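PDB 6MGB: capsular polysaccharide export system protein KpsC from Thermosulfurimonas dismutans, which transfers Kdo in beta linkage in building the glycolipid on which Gram-negative capsules are carried, probably from CMP-Kdo, and binds CMP in this structure. Local coordinates for residues R156-T165 with G194-V205; L254-M265 with L273-E281. All coordinates share one frame; numbering follows the deposited sequence. Where two conformers were deposited one is given.

Contact 1 (R156-T165 with G194-V205). With C5P (cytidine-5'-monophosphate), chain D.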
loop_
_atom_site.group_PDB
_atom_site.type_symbol
_atom_site.label_atom_id
_atom_site.label_comp_id
_atom_site.label_asym_id
_atom_site.label_seq_id
_atom_site.Cartn_x
_atom_site.Cartn_y
_atom_site.Cartn_z
ATOM N N ARG A 156 -21.189 -21.015 5.493
ATOM C CA ARG A 156 -21.997 -20.370 4.468
ATOM C C ARG A 156 -21.092 -19.811 3.376
ATOM O O ARG A 156 -20.105 -19.128 3.667
ATOM C CB ARG A 156 -22.843 -19.257 5.087
ATOM C CG ARG A 156 -23.838 -18.604 4.140
ATOM C CD ARG A 156 -24.902 -19.584 3.671
ATOM N NE ARG A 156 -26.002 -18.906 2.986
ATOM C CZ ARG A 156 -27.127 -18.498 3.571
ATOM N NH1 ARG A 156 -27.329 -18.696 4.870
ATOM N NH2 ARG A 156 -28.059 -17.887 2.854
ATOM N N GLU A 157 -21.424 -20.105 2.121
ATOM C CA GLU A 157 -20.630 -19.609 1.004
ATOM C C GLU A 157 -20.751 -18.093 0.916
ATOM O O GLU A 157 -21.857 -17.543 0.971
ATOM C CB GLU A 157 -21.086 -20.254 -0.305
ATOM C CG GLU A 157 -20.171 -19.964 -1.486
ATOM C CD GLU A 157 -20.760 -20.410 -2.813
ATOM O OE1 GLU A 157 -21.832 -21.053 -2.806
ATOM O OE2 GLU A 157 -20.153 -20.114 -3.863
ATOM N N ARG A 158 -19.613 -17.416 0.778
ATOM C CA ARG A 158 -19.595 -15.960 0.773
ATOM C C ARG A 158 -18.265 -15.476 0.214
ATOM O O ARG A 158 -17.234 -16.137 0.369
ATOM C CB ARG A 158 -19.810 -15.403 2.185
ATOM C CG ARG A 158 -18.811 -15.946 3.190
ATOM C CD ARG A 158 -18.960 -15.326 4.567
ATOM N NE ARG A 158 -18.068 -15.982 5.522
ATOM C CZ ARG A 158 -18.440 -16.898 6.414
ATOM N NH1 ARG A 158 -19.709 -17.279 6.516
ATOM N NH2 ARG A 158 -17.534 -17.432 7.220
ATOM N N VAL A 159 -18.302 -14.307 -0.431
ATOM C CA VAL A 159 -17.111 -13.660 -0.962
ATOM C C VAL A 159 -17.079 -12.222 -0.458
ATOM O O VAL A 159 -18.087 -11.674 -0.009
ATOM C CB VAL A 159 -17.059 -13.696 -2.506
ATOM C CG1 VAL A 159 -17.169 -15.131 -3.006
ATOM C CG2 VAL A 159 -18.161 -12.835 -3.112
ATOM N N LEU A 160 -15.900 -11.609 -0.544
ATOM C CA LEU A 160 -15.676 -10.262 -0.035
ATOM C C LEU A 160 -15.195 -9.356 -1.160
ATOM O O LEU A 160 -14.249 -9.700 -1.878
ATOM C CB LEU A 160 -14.651 -10.264 1.103
ATOM C CG LEU A 160 -14.404 -8.905 1.766
ATOM C CD1 LEU A 160 -15.666 -8.398 2.451
ATOM C CD2 LEU A 160 -13.255 -8.989 2.757
ATOM N N LEU A 161 -15.846 -8.205 -1.304
ATOM C CA LEU A 161 -15.424 -7.158 -2.225
ATOM C C LEU A 161 -14.824 -6.012 -1.420
ATOM O O LEU A 161 -15.413 -5.573 -0.428
ATOM C CB LEU A 161 -16.602 -6.657 -3.068
ATOM C CG LEU A 161 -17.048 -7.506 -4.265
ATOM C CD1 LEU A 161 -17.186 -8.980 -3.911
ATOM C CD2 LEU A 161 -18.365 -6.972 -4.806
ATOM N N ILE A 162 -13.657 -5.537 -1.848
ATOM C CA ILE A 162 -12.940 -4.469 -1.158
ATOM C C ILE A 162 -13.270 -3.151 -1.844
ATOM O O ILE A 162 -13.054 -2.995 -3.051
ATOM C CB ILE A 162 -11.424 -4.727 -1.151
ATOM C CG1 ILE A 162 -11.115 -6.045 -0.433
ATOM C CG2 ILE A 162 -10.682 -3.564 -0.484
ATOM C CD1 ILE A 162 -9.667 -6.478 -0.520
ATOM N N ASP A 163 -13.793 -2.199 -1.076
ATOM C CA ASP A 163 -14.043 -0.863 -1.594
ATOM C C ASP A 163 -12.843 0.027 -1.292
ATOM O O ASP A 163 -12.044 -0.250 -0.394
ATOM C CB ASP A 163 -15.315 -0.267 -0.982
ATOM C CG ASP A 163 -15.859 0.905 -1.786
ATOM O OD1 ASP A 163 -15.472 1.057 -2.963
ATOM O OD2 ASP A 163 -16.678 1.678 -1.241
ATOM N N GLN A 164 -12.718 1.105 -2.061
ATOM C CA GLN A 164 -11.602 2.030 -1.928
ATOM C C GLN A 164 -12.135 3.455 -1.836
ATOM O O GLN A 164 -13.343 3.701 -1.933
ATOM C CB GLN A 164 -10.622 1.866 -3.095
ATOM C CG GLN A 164 -9.820 0.580 -3.012
ATOM C CD GLN A 164 -9.048 0.283 -4.280
ATOM O OE1 GLN A 164 -9.347 -0.674 -4.993
ATOM N NE2 GLN A 164 -8.043 1.102 -4.566
ATOM N N THR A 165 -11.221 4.399 -1.624
ATOM C CA THR A 165 -11.578 5.803 -1.478
ATOM C C THR A 165 -11.558 6.488 -2.835
ATOM O O THR A 165 -10.655 6.264 -3.646
ATOM C CB THR A 165 -10.612 6.522 -0.534
ATOM O OG1 THR A 165 -9.301 6.543 -1.113
ATOM C CG2 THR A 165 -10.558 5.827 0.817
ATOM N N GLY A 194 -24.382 -18.746 -5.799
ATOM C CA GLY A 194 -24.898 -19.256 -4.546
ATOM C C GLY A 194 -24.318 -18.632 -3.298
ATOM O O GLY A 194 -24.664 -19.055 -2.192
ATOM N N ALA A 195 -23.459 -17.628 -3.435
ATOM C CA ALA A 195 -22.725 -17.068 -2.311
ATOM C C ALA A 195 -23.371 -15.782 -1.814
ATOM O O ALA A 195 -24.029 -15.059 -2.565
ATOM C CB ALA A 195 -21.273 -16.785 -2.703
ATOM N N GLU A 196 -23.175 -15.507 -0.527
ATOM C CA GLU A 196 -23.474 -14.193 0.020
ATOM C C GLU A 196 -22.386 -13.214 -0.398
ATOM O O GLU A 196 -21.209 -13.575 -0.480
ATOM C CB GLU A 196 -23.567 -14.252 1.545
ATOM C CG GLU A 196 -24.664 -15.171 2.061
ATOM C CD GLU A 196 -24.869 -15.054 3.559
ATOM O OE1 GLU A 196 -23.865 -14.999 4.299
ATOM O OE2 GLU A 196 -26.039 -15.012 3.996
ATOM N N ILE A 197 -22.782 -11.974 -0.666
ATOM C CA ILE A 197 -21.872 -10.945 -1.155
ATOM C C ILE A 197 -21.695 -9.908 -0.055
ATOM O O ILE A 197 -22.673 -9.302 0.398
ATOM C CB ILE A 197 -22.390 -10.295 -2.447
ATOM C CG1 ILE A 197 -22.653 -11.360 -3.520
ATOM C CG2 ILE A 197 -21.403 -9.248 -2.950
ATOM C CD1 ILE A 197 -21.464 -12.252 -3.834
ATOM N N TYR A 198 -20.451 -9.708 0.371
ATOM C CA TYR A 198 -20.106 -8.687 1.349
ATOM C C TYR A 198 -19.206 -7.637 0.711
ATOM O O TYR A 198 -18.308 -7.965 -0.071
ATOM C CB TYR A 198 -19.402 -9.298 2.563
ATOM C CG TYR A 198 -20.295 -10.157 3.426
ATOM C CD1 TYR A 198 -20.518 -11.491 3.116
ATOM C CD2 TYR A 198 -20.907 -9.637 4.559
ATOM C CE1 TYR A 198 -21.332 -12.282 3.905
ATOM C CE2 TYR A 198 -21.722 -10.420 5.353
ATOM C CZ TYR A 198 -21.929 -11.742 5.023
ATOM O OH TYR A 198 -22.742 -12.528 5.808
ATOM N N VAL A 199 -19.457 -6.376 1.052
ATOM C CA VAL A 199 -18.646 -5.245 0.616
ATOM C C VAL A 199 -18.084 -4.570 1.857
ATOM O O VAL A 199 -18.842 -4.189 2.757
ATOM C CB VAL A 199 -19.466 -4.245 -0.222
ATOM C CG1 VAL A 199 -18.640 -3.005 -0.550
ATOM C CG2 VAL A 199 -19.972 -4.901 -1.495
ATOM N N LYS A 200 -16.763 -4.411 1.902
ATOM C CA LYS A 200 -16.096 -3.760 3.025
ATOM C C LYS A 200 -15.776 -2.323 2.631
ATOM O O LYS A 200 -14.972 -2.083 1.725
ATOM C CB LYS A 200 -14.832 -4.514 3.433
ATOM C CG LYS A 200 -14.033 -3.834 4.545
ATOM C CD LYS A 200 -14.923 -3.453 5.723
ATOM C CE LYS A 200 -14.119 -2.993 6.928
ATOM N NZ LYS A 200 -13.149 -1.917 6.591
ATOM N N VAL A 201 -16.410 -1.371 3.318
ATOM C CA VAL A 201 -16.152 0.040 3.069
ATOM C C VAL A 201 -14.802 0.429 3.661
ATOM O O VAL A 201 -14.378 -0.087 4.704
ATOM C CB VAL A 201 -17.289 0.898 3.653
ATOM C CG1 VAL A 201 -16.980 2.382 3.522
ATOM C CG2 VAL A 201 -18.607 0.568 2.960
ATOM N N HIS A 202 -14.128 1.360 2.992
ATOM C CA HIS A 202 -12.795 1.774 3.407
ATOM C C HIS A 202 -12.876 2.577 4.707
ATOM O O HIS A 202 -13.807 3.365 4.891
ATOM C CB HIS A 202 -12.153 2.613 2.300
ATOM C CG HIS A 202 -10.686 2.854 2.481
ATOM N ND1 HIS A 202 -10.187 3.763 3.388
ATOM C CD2 HIS A 202 -9.611 2.323 1.851
ATOM C CE1 HIS A 202 -8.868 3.773 3.319
ATOM N NE2 HIS A 202 -8.493 2.908 2.394
ATOM N N PRO A 203 -11.921 2.399 5.628
ATOM C CA PRO A 203 -12.020 3.116 6.914
ATOM C C PRO A 203 -12.091 4.627 6.777
ATOM O O PRO A 203 -12.803 5.275 7.554
ATOM C CB PRO A 203 -10.753 2.671 7.664
ATOM C CG PRO A 203 -9.856 2.073 6.624
ATOM C CD PRO A 203 -10.773 1.479 5.610
ATOM N N GLU A 204 -11.366 5.216 5.821
ATOM C CA GLU A 204 -11.442 6.661 5.627
ATOM C C GLU A 204 -12.837 7.092 5.194
ATOM O O GLU A 204 -13.235 8.238 5.434
ATOM C CB GLU A 204 -10.402 7.112 4.601
ATOM C CG GLU A 204 -8.972 7.054 5.108
ATOM C CD GLU A 204 -7.960 7.408 4.036
ATOM O OE1 GLU A 204 -8.324 8.136 3.090
ATOM O OE2 GLU A 204 -6.801 6.950 4.136
ATOM N N VAL A 205 -13.590 6.198 4.552
ATOM C CA VAL A 205 -14.969 6.506 4.194
ATOM C C VAL A 205 -15.886 6.305 5.392
ATOM O O VAL A 205 -16.857 7.048 5.574
ATOM C CB VAL A 205 -15.406 5.651 2.989
ATOM C CG1 VAL A 205 -16.898 5.814 2.718
ATOM C CG2 VAL A 205 -14.604 6.036 1.755
HETATM O O3P C5P D . -4.844 0.686 -0.483
HETATM P P C5P D . -5.987 1.178 0.374
HETATM O O1P C5P D . -7.303 0.832 -0.316
HETATM O O2P C5P D . -6.015 2.641 0.770
HETATM O "O5'" C5P D . -5.924 0.312 1.707
HETATM C "C5'" C5P D . -5.078 0.674 2.788
HETATM C "C4'" C5P D . -5.307 -0.234 3.969
HETATM O "O4'" C5P D . -6.584 0.092 4.577
HETATM C "C3'" C5P D . -5.416 -1.716 3.640
HETATM O "O3'" C5P D . -4.152 -2.349 3.547
HETATM C "C2'" C5P D . -6.279 -2.256 4.774
HETATM O "O2'" C5P D . -5.506 -2.489 5.942
HETATM C "C1'" C5P D . -7.224 -1.082 5.031
HETATM N N1 C5P D . -8.504 -1.228 4.298
HETATM C C2 C5P D . -9.734 -1.705 5.008
HETATM N N3 C5P D . -11.029 -1.849 4.253
HETATM C C4 C5P D . -11.097 -1.522 2.831
HETATM C C5 C5P D . -9.873 -1.048 2.126
HETATM C C6 C5P D . -8.580 -0.904 2.881
HETATM O O2 C5P D . -9.685 -1.971 6.158
HETATM N N4 C5P D . -12.352 -1.664 2.098
HETATM O O HOH W 1 -24.936 -18.610 0.613
HETATM O O HOH W 2 -21.674 -19.951 -6.339
HETATM O O HOH W 3 -14.952 2.807 0.550
#

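Contact 2 (L254-M265 with L273-E281)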
loop_
_atom_site.group_PDB
_atom_site.type_symbol
_atom_site.label_atom_id
_atom_site.label_comp_id
_atom_site.label_asym_id
_atom_site.label_seq_id
_atom_site.Cartn_x
_atom_site.Cartn_y
_atom_site.Cartn_z
ATOM N N LEU A 254 -3.661 -11.704 0.344
ATOM C CA LEU A 254 -2.685 -12.623 -0.234
ATOM C C LEU A 254 -1.733 -13.149 0.834
ATOM O O LEU A 254 -1.377 -14.333 0.834
ATOM C CB LEU A 254 -1.908 -11.918 -1.348
ATOM C CG LEU A 254 -1.310 -12.774 -2.466
ATOM C CD1 LEU A 254 -2.398 -13.444 -3.291
ATOM C CD2 LEU A 254 -0.427 -11.916 -3.357
ATOM N N MET A 255 -1.315 -12.281 1.759
ATOM C CA MET A 255 -0.423 -12.703 2.833
ATOM C C MET A 255 -1.059 -13.774 3.710
ATOM O O MET A 255 -0.346 -14.562 4.339
ATOM C CB MET A 255 -0.019 -11.493 3.675
ATOM C CG MET A 255 0.919 -10.534 2.952
ATOM S SD MET A 255 1.028 -8.908 3.728
ATOM C CE MET A 255 1.569 -9.349 5.378
ATOM N N LEU A 256 -2.389 -13.819 3.765
ATOM C CA LEU A 256 -3.104 -14.843 4.514
ATOM C C LEU A 256 -3.470 -16.048 3.653
ATOM O O LEU A 256 -4.209 -16.923 4.116
ATOM C CB LEU A 256 -4.369 -14.250 5.142
ATOM C CG LEU A 256 -4.160 -13.082 6.112
ATOM C CD1 LEU A 256 -5.496 -12.492 6.529
ATOM C CD2 LEU A 256 -3.369 -13.521 7.336
ATOM N N GLY A 257 -2.972 -16.114 2.420
ATOM C CA GLY A 257 -3.218 -17.262 1.568
ATOM C C GLY A 257 -4.569 -17.290 0.892
ATOM O O GLY A 257 -4.992 -18.352 0.427
ATOM N N LYS A 258 -5.262 -16.159 0.819
ATOM C CA LYS A 258 -6.564 -16.116 0.174
ATOM C C LYS A 258 -6.413 -16.038 -1.343
ATOM O O LYS A 258 -5.363 -15.665 -1.873
ATOM C CB LYS A 258 -7.369 -14.918 0.678
ATOM C CG LYS A 258 -7.466 -14.829 2.195
ATOM C CD LYS A 258 -8.100 -16.078 2.789
ATOM C CE LYS A 258 -8.195 -15.996 4.302
ATOM N NZ LYS A 258 -8.789 -17.231 4.887
ATOM N N GLU A 259 -7.484 -16.408 -2.042
ATOM C CA GLU A 259 -7.556 -16.217 -3.484
ATOM C C GLU A 259 -7.952 -14.774 -3.765
ATOM O O GLU A 259 -9.034 -14.333 -3.364
ATOM C CB GLU A 259 -8.562 -17.183 -4.107
ATOM C CG GLU A 259 -8.702 -17.045 -5.616
ATOM C CD GLU A 259 -9.710 -18.017 -6.196
ATOM O OE1 GLU A 259 -10.741 -18.268 -5.537
ATOM O OE2 GLU A 259 -9.469 -18.536 -7.305
ATOM N N VAL A 260 -7.080 -14.038 -4.450
ATOM C CA VAL A 260 -7.260 -12.609 -4.677
ATOM C C VAL A 260 -7.485 -12.389 -6.165
ATOM O O VAL A 260 -6.616 -12.701 -6.989
ATOM C CB VAL A 260 -6.059 -11.801 -4.166
ATOM C CG1 VAL A 260 -6.226 -10.323 -4.484
ATOM C CG2 VAL A 260 -5.901 -11.999 -2.664
ATOM N N ILE A 261 -8.650 -11.848 -6.506
ATOM C CA ILE A 261 -9.025 -11.576 -7.887
ATOM C C ILE A 261 -8.883 -10.074 -8.102
ATOM O O ILE A 261 -9.637 -9.280 -7.529
ATOM C CB ILE A 261 -10.447 -12.066 -8.190
ATOM C CG1 ILE A 261 -10.589 -13.534 -7.768
ATOM C CG2 ILE A 261 -10.763 -11.897 -9.671
ATOM C CD1 ILE A 261 -11.982 -14.101 -7.903
ATOM N N CYS A 262 -7.907 -9.685 -8.920
ATOM C CA CYS A 262 -7.554 -8.286 -9.126
ATOM C C CYS A 262 -8.148 -7.782 -10.432
ATOM O O CYS A 262 -7.952 -8.394 -11.487
ATOM C CB CYS A 262 -6.034 -8.107 -9.153
ATOM S SG CYS A 262 -5.190 -8.515 -7.619
ATOM N N PHE A 263 -8.856 -6.655 -10.359
ATOM C CA PHE A 263 -9.418 -6.021 -11.543
ATOM C C PHE A 263 -8.598 -4.834 -12.027
ATOM O O PHE A 263 -8.804 -4.381 -13.160
ATOM C CB PHE A 263 -10.861 -5.589 -11.263
ATOM C CG PHE A 263 -11.814 -6.742 -11.189
ATOM C CD1 PHE A 263 -11.709 -7.677 -10.171
ATOM C CD2 PHE A 263 -12.794 -6.912 -12.147
ATOM C CE1 PHE A 263 -12.570 -8.749 -10.106
ATOM C CE2 PHE A 263 -13.661 -7.978 -12.083
ATOM C CZ PHE A 263 -13.550 -8.899 -11.060
ATOM N N GLY A 264 -7.693 -4.320 -11.196
ATOM C CA GLY A 264 -6.631 -3.449 -11.636
ATOM C C GLY A 264 -5.287 -4.155 -11.606
ATOM O O GLY A 264 -5.195 -5.377 -11.487
ATOM N N MET A 265 -4.226 -3.353 -11.708
ATOM C CA MET A 265 -2.853 -3.853 -11.690
ATOM C C MET A 265 -2.098 -3.208 -10.531
ATOM O O MET A 265 -1.216 -2.363 -10.739
ATOM C CB MET A 265 -2.158 -3.581 -13.022
ATOM C CG MET A 265 -0.729 -4.111 -13.132
ATOM S SD MET A 265 -0.543 -5.892 -12.876
ATOM C CE MET A 265 -1.670 -6.555 -14.101
ATOM N N LEU A 273 0.647 -14.641 -8.635
ATOM C CA LEU A 273 -0.016 -14.972 -7.380
ATOM C C LEU A 273 -1.482 -14.561 -7.349
ATOM O O LEU A 273 -2.186 -14.912 -6.396
ATOM C CB LEU A 273 0.718 -14.305 -6.210
ATOM C CG LEU A 273 2.172 -14.737 -6.010
ATOM C CD1 LEU A 273 2.846 -13.875 -4.956
ATOM C CD2 LEU A 273 2.246 -16.207 -5.623
ATOM N N THR A 274 -1.954 -13.841 -8.361
ATOM C CA THR A 274 -3.302 -13.298 -8.381
ATOM C C THR A 274 -3.995 -13.683 -9.679
ATOM O O THR A 274 -3.355 -14.040 -10.671
ATOM C CB THR A 274 -3.288 -11.772 -8.246
ATOM O OG1 THR A 274 -2.348 -11.223 -9.179
ATOM C CG2 THR A 274 -2.901 -11.357 -6.834
ATOM N N ARG A 275 -5.321 -13.603 -9.662
ATOM C CA ARG A 275 -6.121 -13.752 -10.871
ATOM C C ARG A 275 -6.330 -12.359 -11.448
ATOM O O ARG A 275 -7.082 -11.554 -10.890
ATOM C CB ARG A 275 -7.443 -14.446 -10.558
ATOM C CG ARG A 275 -7.301 -15.523 -9.497
ATOM C CD ARG A 275 -8.422 -16.536 -9.553
ATOM N NE ARG A 275 -8.437 -17.271 -10.814
ATOM C CZ ARG A 275 -9.162 -18.362 -11.036
ATOM N NH1 ARG A 275 -9.936 -18.855 -10.078
ATOM N NH2 ARG A 275 -9.113 -18.962 -12.216
ATOM N N ASP A 276 -5.656 -12.071 -12.557
ATOM C CA ASP A 276 -5.526 -10.713 -13.065
ATOM C C ASP A 276 -6.452 -10.494 -14.253
ATOM O O ASP A 276 -6.446 -11.280 -15.208
ATOM C CB ASP A 276 -4.080 -10.428 -13.478
ATOM C CG ASP A 276 -3.124 -10.440 -12.303
ATOM O OD1 ASP A 276 -3.568 -10.154 -11.173
ATOM O OD2 ASP A 276 -1.927 -10.734 -12.511
ATOM N N GLY A 277 -7.246 -9.425 -14.187
ATOM C CA GLY A 277 -8.001 -8.947 -15.328
ATOM C C GLY A 277 -7.255 -7.967 -16.197
ATOM O O GLY A 277 -7.717 -7.640 -17.294
ATOM N N LYS A 278 -6.109 -7.484 -15.726
ATOM C CA LYS A 278 -5.235 -6.603 -16.482
ATOM C C LYS A 278 -3.927 -7.320 -16.785
ATOM O O LYS A 278 -3.587 -8.331 -16.166
ATOM C CB LYS A 278 -4.952 -5.309 -15.709
ATOM C CG LYS A 278 -6.192 -4.512 -15.341
ATOM C CD LYS A 278 -6.834 -3.886 -16.566
ATOM C CE LYS A 278 -8.062 -3.074 -16.190
ATOM N NZ LYS A 278 -8.722 -2.474 -17.381
ATOM N N ARG A 279 -3.192 -6.776 -17.748
ATOM C CA ARG A 279 -1.914 -7.325 -18.168
ATOM C C ARG A 279 -0.829 -6.277 -17.970
ATOM O O ARG A 279 -1.068 -5.075 -18.126
ATOM C CB ARG A 279 -1.947 -7.766 -19.643
ATOM C CG ARG A 279 -3.226 -8.485 -20.078
ATOM C CD ARG A 279 -3.032 -9.987 -20.201
ATOM N NE ARG A 279 -2.704 -10.622 -18.927
ATOM C CZ ARG A 279 -3.599 -10.973 -18.006
ATOM N NH1 ARG A 279 -4.893 -10.745 -18.201
ATOM N NH2 ARG A 279 -3.199 -11.549 -16.881
ATOM N N CYS A 280 0.368 -6.740 -17.613
ATOM C CA CYS A 280 1.541 -5.872 -17.486
ATOM C C CYS A 280 2.730 -6.661 -18.027
ATOM O O CYS A 280 3.394 -7.393 -17.290
ATOM C CB CYS A 280 1.761 -5.428 -16.045
ATOM S SG CYS A 280 3.052 -4.176 -15.862
ATOM N N GLU A 281 2.992 -6.503 -19.327
ATOM C CA GLU A 281 4.049 -7.268 -19.978
ATOM C C GLU A 281 5.422 -6.983 -19.385
ATOM O O GLU A 281 6.317 -7.829 -19.486
ATOM C CB GLU A 281 4.068 -6.968 -21.478
ATOM C CG GLU A 281 2.710 -7.065 -22.160
ATOM C CD GLU A 281 2.004 -8.379 -21.886
ATOM O OE1 GLU A 281 0.755 -8.396 -21.897
ATOM O OE2 GLU A 281 2.696 -9.392 -21.658
HETATM O O HOH W 4 -4.797 -15.639 -5.582
HETATM O O HOH W 5 -4.911 -7.461 -12.911
#

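Contact 1 (R156-T165 with G194-V205)
T165 lays its methyl over one face of the H202 imidazole. CG2 of T165 stands 3.4 Å from the H202 ring centroid, 17° off the normal, a CH-pi contact. P203 CD covers the opposite face near the rim. CG of H202 is anti to its backbone N (chi1 -168°), which sets the ring between the T165 methyl and P203 with NE2 at the phosphate. Its two nitrogens are both used. ND1 accepts from E204 N as the N-cap of helix 203-206, and NE2 of H202 donates to O2P of CMP at 3.0 Å. With an alanine here, O2P would probably lose this donor, the helix its N-cap and the T165 methyl its ring.

The base is read by K200 NZ, 3.2 Å from N3 of CMP, and by D163 O, 2.9 Å from N4 of CMP. At the far end the carboxylate of E196 stacks on the R156 guanidinium, planes 30° apart, in a long salt bridge made by charge alone. Between them V159 CG2 and I197 CD1 press tightly together at 3.4 Å, side by side. L160 CD1 meets Y198 CB across the other face. Six backbone bonds join the two parallel strands.

Helix 180-191 covers L161. Strand 241-244 flanks strand 158-162, and strand 224-226 flanks strand 196-200.

Contact 2 (L254-M265 with L273-E281)
L254, V260 and C262 meet L273 and T274 where strand 275-276 forms an edge of a parallel sheet. The sheet belongs to a Rossmann-like half of a GT-B glycosyltransferase, the clan to which this family is assigned. Strand 275-276 pairs in parallel with strand 259-262.

Three backbone bonds hold the pair. R275 N donates to V260 O, C262 N to R275 O at 2.8 Å, and G277 N to C262 O. Water 4 joins V260 N to L273 O before the paired residues. Water 5 joins G264 O to K278 N after them. A further bond is local to 273-281: T274 OG1 donates to D276 OD1 at 2.6 Å.

The charged contact lies on the I261 and R275 face. R275 NH1 donates to E259 OE2 at 2.8 Å, in a salt bridge. The carboxylate and guanidinium planes are 21° apart. The other carboxylate oxygen, OE1, pairs with R241 of strand 241-244, so the carboxylate bridges the two strands that flank its own. R275 is poorly ordered, and its bond is probably less fixed than the backbone ones. The R275 side chain runs alongside I261, with CD of R275 4.1 Å from I261 CG1.

Apolar contacts lie on the other face. L254 comes from the end of helix 248-255, which a Schellman motif closes at G257. Its CD2 meets L273 CB at 3.9 Å, the two side chains crossing at about a right angle. T274 CG2 packs 3.7 Å from C262 SG.

M265 is bent at chi2 (58°) and chi3 (56°). This curls its end against 278-280: SD of M265 lies 3.9 Å from C280 CB, and its CE is 3.3 Å from K278 O.

In the fold
Both contacts belong to the same six-stranded parallel sheet. Contact 1 joins two inner strands, 158-162 and 196-200, and is largely buried. Contact 2 joins strand 259-262 to the outermost strand 275-276 and is only partly buried. Strand 241-244 lies between them and pairs with a strand of each. Their centres are 16 Å apart and they do not touch. Contact 1 ends in the CMP pocket, where backbone and side-chain polar groups face the nucleotide. Contact 2 makes no bond to it. Each has an ion pair with an exposed arginine: a long, stacked one in contact 1, a short hydrogen-bonded one in contact 2. The strand pairing of contact 2 is shorter.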